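Local coordinates for uncharacterized protein MJ1460 (PDB 2OSO) that is of unknown function but binds a zinc ion and carries a V4R (vinyl-4-reductase) domain, a probable small-molecule-binding module, at residues Y133-V141 with C151-D159. The protein carries 3 engineered substitutions. Sequence-based numbering, arbitrary orientation.
Sequences YYYFVVNEV and CVFEVKEVD. Engineered in segment 133-141: Tyr133 (natural residue Lys), Tyr134 (natural residue Lys), Tyr135 (natural residue Lys). With ZN (zinc ion), chain B.
The Glu157 carboxylate lies flat over one face of the engineered Tyr134 ring, planes 6° apart, with OE2 of Glu157 above the ring centre and its CD 3.6 Å from CD2 of Tyr134. Replacing Glu157 by an alanine removes this stacked carboxylate and would probably leave the phenol less restrained in its rotation. Val158 O sits in plane at the edge of the Tyr135 ring, itself engineered. Over one face of the Phe153 ring runs Glu140 CG, a CH-pi contact 4.1 Å from the centroid. Strands 135-142 and 151-158 form an antiparallel beta hairpin at the edge of the chain's four-stranded antiparallel sheet, 135-142 outermost and 151-158 next to strand 98-103, with Phe136, Val138 and Phe153 packed against helix 118-132. Val137 and Lys156 exchange two backbone hydrogen bonds, as do Asn139 and Glu154; the weak Lys156 NZ bond to Val137 O is 3.4 Å. A water bridges Tyr135 N and Val158 O. Val155 CG1 meets Phe136 CD1 at 3.4 Å. With CG anti to the backbone N (chi1 -174°) and an extended chain, Glu140 reaches the zinc ion through OE2 at 1.9 Å; Cys151 SG binds it at 2.3 Å, and His117 and Cys143 complete the site.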
loop_
_atom_site.group_PDB
_atom_site.type_symbol
_atom_site.label_atom_id
_atom_site.label_comp_id
_atom_site.label_asym_id
_atom_site.label_seq_id
_atom_site.Cartn_x
_atom_site.Cartn_y
_atom_site.Cartn_z
ATOM N N TYR A 133 3.727 -22.319 14.823
ATOM C CA TYR A 133 2.415 -22.837 15.184
ATOM C C TYR A 133 1.739 -22.093 16.319
ATOM O O TYR A 133 0.505 -21.874 16.268
ATOM C CB TYR A 133 2.426 -24.350 15.493
ATOM C CG TYR A 133 1.042 -24.933 15.674
ATOM C CD1 TYR A 133 0.238 -25.180 14.572
ATOM C CD2 TYR A 133 0.539 -25.232 16.937
ATOM C CE1 TYR A 133 -1.036 -25.681 14.701
ATOM C CE2 TYR A 133 -0.764 -25.741 17.080
ATOM C CZ TYR A 133 -1.541 -25.960 15.958
ATOM O OH TYR A 133 -2.822 -26.497 16.031
ATOM N N TYR A 134 2.511 -21.743 17.337
ATOM C CA TYR A 134 1.987 -21.018 18.511
ATOM C C TYR A 134 1.399 -19.666 18.136
ATOM O O TYR A 134 1.775 -19.091 17.112
ATOM C CB TYR A 134 3.077 -20.789 19.561
ATOM C CG TYR A 134 3.818 -22.031 19.970
ATOM C CD1 TYR A 134 3.129 -23.159 20.387
ATOM C CD2 TYR A 134 5.203 -22.070 19.948
ATOM C CE1 TYR A 134 3.801 -24.323 20.776
ATOM C CE2 TYR A 134 5.889 -23.211 20.337
ATOM C CZ TYR A 134 5.183 -24.331 20.759
ATOM O OH TYR A 134 5.856 -25.470 21.147
ATOM N N TYR A 135 0.444 -19.194 18.950
ATOM C CA TYR A 135 -0.034 -17.809 18.899
ATOM C C TYR A 135 1.050 -16.971 19.513
ATOM O O TYR A 135 1.554 -17.318 20.588
ATOM C CB TYR A 135 -1.288 -17.571 19.746
ATOM C CG TYR A 135 -2.507 -18.325 19.294
ATOM C CD1 TYR A 135 -2.960 -18.242 17.968
ATOM C CD2 TYR A 135 -3.239 -19.085 20.195
ATOM C CE1 TYR A 135 -4.097 -18.933 17.544
ATOM C CE2 TYR A 135 -4.386 -19.792 19.772
ATOM C CZ TYR A 135 -4.810 -19.690 18.449
ATOM O OH TYR A 135 -5.956 -20.367 18.036
ATOM N N PHE A 136 1.412 -15.873 18.848
ATOM C CA PHE A 136 2.391 -14.911 19.364
ATOM C C PHE A 136 1.799 -13.525 19.520
ATOM O O PHE A 136 0.958 -13.095 18.697
ATOM C CB PHE A 136 3.608 -14.811 18.449
ATOM C CG PHE A 136 4.482 -16.047 18.447
ATOM C CD1 PHE A 136 5.512 -16.197 19.363
ATOM C CD2 PHE A 136 4.237 -17.086 17.543
ATOM C CE1 PHE A 136 6.304 -17.334 19.368
ATOM C CE2 PHE A 136 5.040 -18.249 17.541
ATOM C CZ PHE A 136 6.066 -18.359 18.448
ATOM N N VAL A 137 2.240 -12.809 20.566
ATOM C CA VAL A 137 2.046 -11.364 20.637
ATOM C C VAL A 137 3.395 -10.635 20.556
ATOM O O VAL A 137 4.318 -10.964 21.267
ATOM C CB VAL A 137 1.336 -10.933 21.930
ATOM C CG1 VAL A 137 1.348 -9.450 22.058
ATOM C CG2 VAL A 137 -0.128 -11.486 21.941
ATOM N N VAL A 138 3.485 -9.648 19.668
ATOM C CA VAL A 138 4.738 -8.921 19.395
ATOM C C VAL A 138 4.513 -7.451 19.714
ATOM O O VAL A 138 3.565 -6.812 19.213
ATOM C CB VAL A 138 5.200 -9.143 17.931
ATOM C CG1 VAL A 138 6.551 -8.378 17.586
ATOM C CG2 VAL A 138 5.330 -10.651 17.655
ATOM N N ASN A 139 5.361 -6.922 20.589
ATOM C CA ASN A 139 5.232 -5.584 21.069
ATOM C C ASN A 139 6.554 -4.821 20.856
ATOM O O ASN A 139 7.595 -5.254 21.283
ATOM C CB ASN A 139 4.834 -5.625 22.540
ATOM C CG ASN A 139 4.706 -4.247 23.157
ATOM O OD1 ASN A 139 4.093 -3.329 22.575
ATOM N ND2 ASN A 139 5.238 -4.097 24.363
ATOM N N GLU A 140 6.490 -3.690 20.173
ATOM C CA GLU A 140 7.682 -2.955 19.824
ATOM C C GLU A 140 7.968 -2.102 21.047
ATOM O O GLU A 140 7.108 -1.341 21.480
ATOM C CB GLU A 140 7.499 -2.089 18.544
ATOM C CG GLU A 140 8.805 -1.415 18.093
ATOM C CD GLU A 140 8.644 -0.571 16.847
ATOM O OE1 GLU A 140 7.504 -0.179 16.541
ATOM O OE2 GLU A 140 9.662 -0.270 16.183
ATOM N N VAL A 141 9.173 -2.252 21.590
ATOM C CA VAL A 141 9.563 -1.589 22.830
ATOM C C VAL A 141 10.628 -0.532 22.597
ATOM O O VAL A 141 10.831 0.315 23.452
ATOM C CB VAL A 141 10.039 -2.663 23.879
ATOM C CG1 VAL A 141 8.896 -3.717 24.201
ATOM C CG2 VAL A 141 11.319 -3.398 23.372
ATOM N N CYS A 151 15.044 -0.775 15.608
ATOM C CA CYS A 151 13.798 -1.073 16.331
ATOM C C CYS A 151 13.953 -2.419 17.036
ATOM O O CYS A 151 14.628 -3.320 16.506
ATOM C CB CYS A 151 12.603 -1.098 15.407
ATOM S SG CYS A 151 12.304 0.400 14.320
ATOM N N VAL A 152 13.304 -2.555 18.190
ATOM C CA VAL A 152 13.344 -3.758 19.002
ATOM C C VAL A 152 11.930 -4.212 19.352
ATOM O O VAL A 152 11.110 -3.452 19.870
ATOM C CB VAL A 152 14.152 -3.564 20.276
ATOM C CG1 VAL A 152 14.157 -4.862 21.107
ATOM C CG2 VAL A 152 15.572 -3.098 19.965
ATOM N N PHE A 153 11.694 -5.488 19.074
ATOM C CA PHE A 153 10.408 -6.139 19.300
ATOM C C PHE A 153 10.550 -7.275 20.323
ATOM O O PHE A 153 11.416 -8.150 20.188
ATOM C CB PHE A 153 9.865 -6.690 17.989
ATOM C CG PHE A 153 9.727 -5.646 16.867
ATOM C CD1 PHE A 153 10.811 -5.361 16.024
ATOM C CD2 PHE A 153 8.523 -5.003 16.637
ATOM C CE1 PHE A 153 10.688 -4.427 14.963
ATOM C CE2 PHE A 153 8.396 -4.031 15.584
ATOM C CZ PHE A 153 9.468 -3.787 14.728
ATOM N N GLU A 154 9.653 -7.256 21.303
ATOM C CA GLU A 154 9.474 -8.304 22.308
ATOM C C GLU A 154 8.455 -9.348 21.776
ATOM O O GLU A 154 7.324 -8.961 21.388
ATOM C CB GLU A 154 8.864 -7.621 23.523
ATOM C CG GLU A 154 9.246 -8.061 24.854
ATOM C CD GLU A 154 8.999 -6.906 25.848
ATOM O OE1 GLU A 154 7.866 -6.322 25.793
ATOM O OE2 GLU A 154 9.931 -6.524 26.596
ATOM N N VAL A 155 8.858 -10.631 21.722
ATOM C CA VAL A 155 8.007 -11.722 21.192
ATOM C C VAL A 155 7.577 -12.639 22.321
ATOM O O VAL A 155 8.427 -13.250 22.982
ATOM C CB VAL A 155 8.725 -12.600 20.110
ATOM C CG1 VAL A 155 7.757 -13.706 19.546
ATOM C CG2 VAL A 155 9.271 -11.746 18.990
ATOM N N LYS A 156 6.265 -12.774 22.498
ATOM C CA LYS A 156 5.662 -13.536 23.574
ATOM C C LYS A 156 4.755 -14.603 23.017
ATOM O O LYS A 156 3.966 -14.371 22.104
ATOM C CB LYS A 156 4.809 -12.653 24.452
ATOM C CG LYS A 156 5.597 -11.757 25.397
ATOM C CD LYS A 156 4.681 -10.731 26.069
ATOM C CE LYS A 156 4.114 -9.708 25.065
ATOM N NZ LYS A 156 5.100 -9.151 24.045
ATOM N N GLU A 157 4.855 -15.782 23.597
ATOM C CA GLU A 157 4.044 -16.905 23.200
ATOM C C GLU A 157 2.811 -16.829 24.094
ATOM O O GLU A 157 2.935 -16.589 25.308
ATOM C CB GLU A 157 4.866 -18.166 23.463
ATOM C CG GLU A 157 4.481 -19.354 22.715
ATOM C CD GLU A 157 5.150 -20.613 23.255
ATOM O OE1 GLU A 157 6.395 -20.718 23.174
ATOM O OE2 GLU A 157 4.410 -21.504 23.715
ATOM N N VAL A 158 1.626 -17.035 23.534
ATOM C CA VAL A 158 0.401 -16.886 24.284
ATOM C C VAL A 158 -0.590 -18.011 23.970
ATOM O O VAL A 158 -0.572 -18.573 22.872
ATOM C CB VAL A 158 -0.253 -15.493 23.972
ATOM C CG1 VAL A 158 0.666 -14.340 24.441
ATOM C CG2 VAL A 158 -0.582 -15.340 22.485
ATOM N N ASP A 159 -1.466 -18.330 24.930
ATOM C CA ASP A 159 -2.663 -19.166 24.649
ATOM C C ASP A 159 -3.969 -18.405 24.897
ATOM O O ASP A 159 -4.653 -17.996 23.949
ATOM C CB ASP A 159 -2.660 -20.480 25.446
ATOM C CG ASP A 159 -1.730 -20.446 26.636
ATOM O OD1 ASP A 159 -0.496 -20.595 26.437
ATOM O OD2 ASP A 159 -2.231 -20.279 27.769
HETATM ZN ZN ZN B . 10.193 1.041 14.940
HETATM O O HOH W 1 0.288 -20.858 21.466
#